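Local coordinates for protein serine--tRNA ligase, cytoplasmic (Candida albicans, PDB 3QO8) that attaches serine to tRNA(Ser) in two steps, first activating it with ATP to Ser-AMP and then transferring it to the acceptor end of the tRNA, at residues N110-V116 with N346-K350. Numbering follows the deposited sequence.
Sequences NIVHESV and NAAAK
N110 grips two successive carbonyls of the 346-350 loop with one residue: its backbone N donates to N346 O at 2.7 Å, and its side-chain ND2 to A347 O at 3.0 Å. The clamp ties the linker that follows helix 74-107 of the N-terminal extension, which is involved in tRNA binding, to the class II catalytic core just ahead of strand 350-358. The backbone bond lies in the plane of the N346 carbonyl, whereas ND2 approaches A347 O from above the carbonyl plane, 38° out of it. A chi1 of -158°, which sets CG opposite the backbone N, carries the N110 amide to A347 O; ND2 is also bonded to T374 OG1, so this buried nitrogen has two partners. A349 lies alongside, its CB 3.3 Å from I111 O.

Farther on, H113 N donates a nearly straight bond to A349 O, at the point where A349 and K350 both face N372 in a classic beta bulge. V116 CG2 packs against the same two residues, 3.7 Å from A349 O and 4.0 Å from K350 CG, as the V116 and K350 side chains run past each other in opposite directions. H113 to V116 form a type I beta turn, closed by V116 N to H113 O. W313 and F316 of helix 312-329 also touch the lysine, and the W313 ring meets that of H113. K350 reaches S115 of this turn, its chain straight to CE and bent only at the last torsion (chi4 66°). S115 OG serves two nitrogens: it accepts from K350 NZ at 2.8 Å and lies in plane at the edge of the H113 imidazole, 2.8 Å from H113 ND1.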
loop_
_atom_site.group_PDB
_atom_site.type_symbol
_atom_site.label_atom_id
_atom_site.label_comp_id
_atom_site.label_asym_id
_atom_site.label_seq_id
_atom_site.Cartn_x
_atom_site.Cartn_y
_atom_site.Cartn_z
ATOM N N ASN A 110 24.516 7.244 15.517
ATOM C CA ASN A 110 24.244 8.019 16.717
ATOM C C ASN A 110 25.109 7.503 17.883
ATOM O O ASN A 110 25.531 6.338 17.889
ATOM C CB ASN A 110 22.757 7.896 17.061
ATOM C CG ASN A 110 22.266 9.027 17.933
ATOM O OD1 ASN A 110 23.033 9.897 18.321
ATOM N ND2 ASN A 110 20.968 9.031 18.224
ATOM N N ILE A 111 25.378 8.361 18.864
ATOM C CA ILE A 111 26.170 7.950 20.028
ATOM C C ILE A 111 25.428 6.910 20.845
ATOM O O ILE A 111 24.348 7.177 21.375
ATOM C CB ILE A 111 26.485 9.129 20.962
ATOM C CG1 ILE A 111 27.186 10.250 20.195
ATOM C CG2 ILE A 111 27.327 8.654 22.159
ATOM C CD1 ILE A 111 28.272 9.756 19.309
ATOM N N VAL A 112 26.007 5.722 20.948
ATOM C CA VAL A 112 25.410 4.669 21.752
ATOM C C VAL A 112 25.378 5.039 23.230
ATOM O O VAL A 112 26.397 5.384 23.826
ATOM C CB VAL A 112 26.145 3.333 21.585
ATOM C CG1 VAL A 112 25.490 2.286 22.460
ATOM C CG2 VAL A 112 26.125 2.915 20.122
ATOM N N HIS A 113 24.188 4.959 23.808
ATOM C CA HIS A 113 23.986 5.312 25.197
ATOM C C HIS A 113 24.835 4.415 26.097
ATOM O O HIS A 113 24.959 3.210 25.866
ATOM C CB HIS A 113 22.505 5.198 25.546
ATOM C CG HIS A 113 22.152 5.783 26.876
ATOM N ND1 HIS A 113 21.912 5.006 27.989
ATOM C CD2 HIS A 113 22.006 7.067 27.275
ATOM C CE1 HIS A 113 21.622 5.786 29.014
ATOM N NE2 HIS A 113 21.670 7.040 28.608
ATOM N N GLU A 114 25.439 5.022 27.112
ATOM C CA GLU A 114 26.345 4.305 28.015
ATOM C C GLU A 114 25.751 3.070 28.675
ATOM O O GLU A 114 26.484 2.186 29.119
ATOM C CB GLU A 114 26.874 5.255 29.090
ATOM C CG GLU A 114 27.888 6.254 28.568
ATOM C CD GLU A 114 29.178 5.589 28.119
ATOM O OE1 GLU A 114 29.340 4.372 28.369
ATOM O OE2 GLU A 114 30.033 6.282 27.520
ATOM N N SER A 115 24.431 3.001 28.753
ATOM C CA SER A 115 23.794 1.872 29.415
ATOM C C SER A 115 23.668 0.646 28.508
ATOM O O SER A 115 23.300 -0.419 28.978
ATOM C CB SER A 115 22.417 2.262 29.939
ATOM O OG SER A 115 21.492 2.379 28.871
ATOM N N VAL A 116 23.958 0.801 27.219
ATOM C CA VAL A 116 23.829 -0.299 26.263
ATOM C C VAL A 116 25.010 -1.273 26.346
ATOM O O VAL A 116 26.161 -0.850 26.394
ATOM C CB VAL A 116 23.687 0.228 24.808
ATOM C CG1 VAL A 116 23.679 -0.924 23.801
ATOM C CG2 VAL A 116 22.402 1.070 24.656
ATOM N N ASN A 346 21.667 3.070 12.731
ATOM C CA ASN A 346 22.368 4.338 12.912
ATOM C C ASN A 346 21.634 5.340 13.799
ATOM O O ASN A 346 22.259 6.078 14.551
ATOM C CB ASN A 346 22.641 5.021 11.562
ATOM C CG ASN A 346 23.630 4.268 10.704
ATOM O OD1 ASN A 346 24.280 3.330 11.156
ATOM N ND2 ASN A 346 23.748 4.678 9.446
ATOM N N ALA A 347 20.312 5.396 13.692
ATOM C CA ALA A 347 19.572 6.443 14.388
ATOM C C ALA A 347 19.438 6.186 15.890
ATOM O O ALA A 347 19.333 7.125 16.672
ATOM C CB ALA A 347 18.182 6.671 13.731
ATOM N N ALA A 348 19.455 4.915 16.293
ATOM C CA ALA A 348 19.139 4.557 17.671
ATOM C C ALA A 348 20.323 4.739 18.611
ATOM O O ALA A 348 21.403 4.209 18.358
ATOM C CB ALA A 348 18.634 3.113 17.737
ATOM N N ALA A 349 20.114 5.492 19.693
ATOM C CA ALA A 349 21.091 5.569 20.771
ATOM C C ALA A 349 20.859 4.424 21.760
ATOM O O ALA A 349 21.780 4.008 22.452
ATOM C CB ALA A 349 21.014 6.916 21.491
ATOM N N LYS A 350 19.627 3.921 21.807
ATOM C CA LYS A 350 19.260 2.814 22.693
ATOM C C LYS A 350 18.023 2.143 22.131
ATOM O O LYS A 350 17.119 2.833 21.646
ATOM C CB LYS A 350 18.951 3.343 24.096
ATOM C CG LYS A 350 18.630 2.264 25.133
ATOM C CD LYS A 350 18.319 2.885 26.484
ATOM C CE LYS A 350 18.038 1.819 27.545
ATOM N NZ LYS A 350 19.229 0.971 27.881
#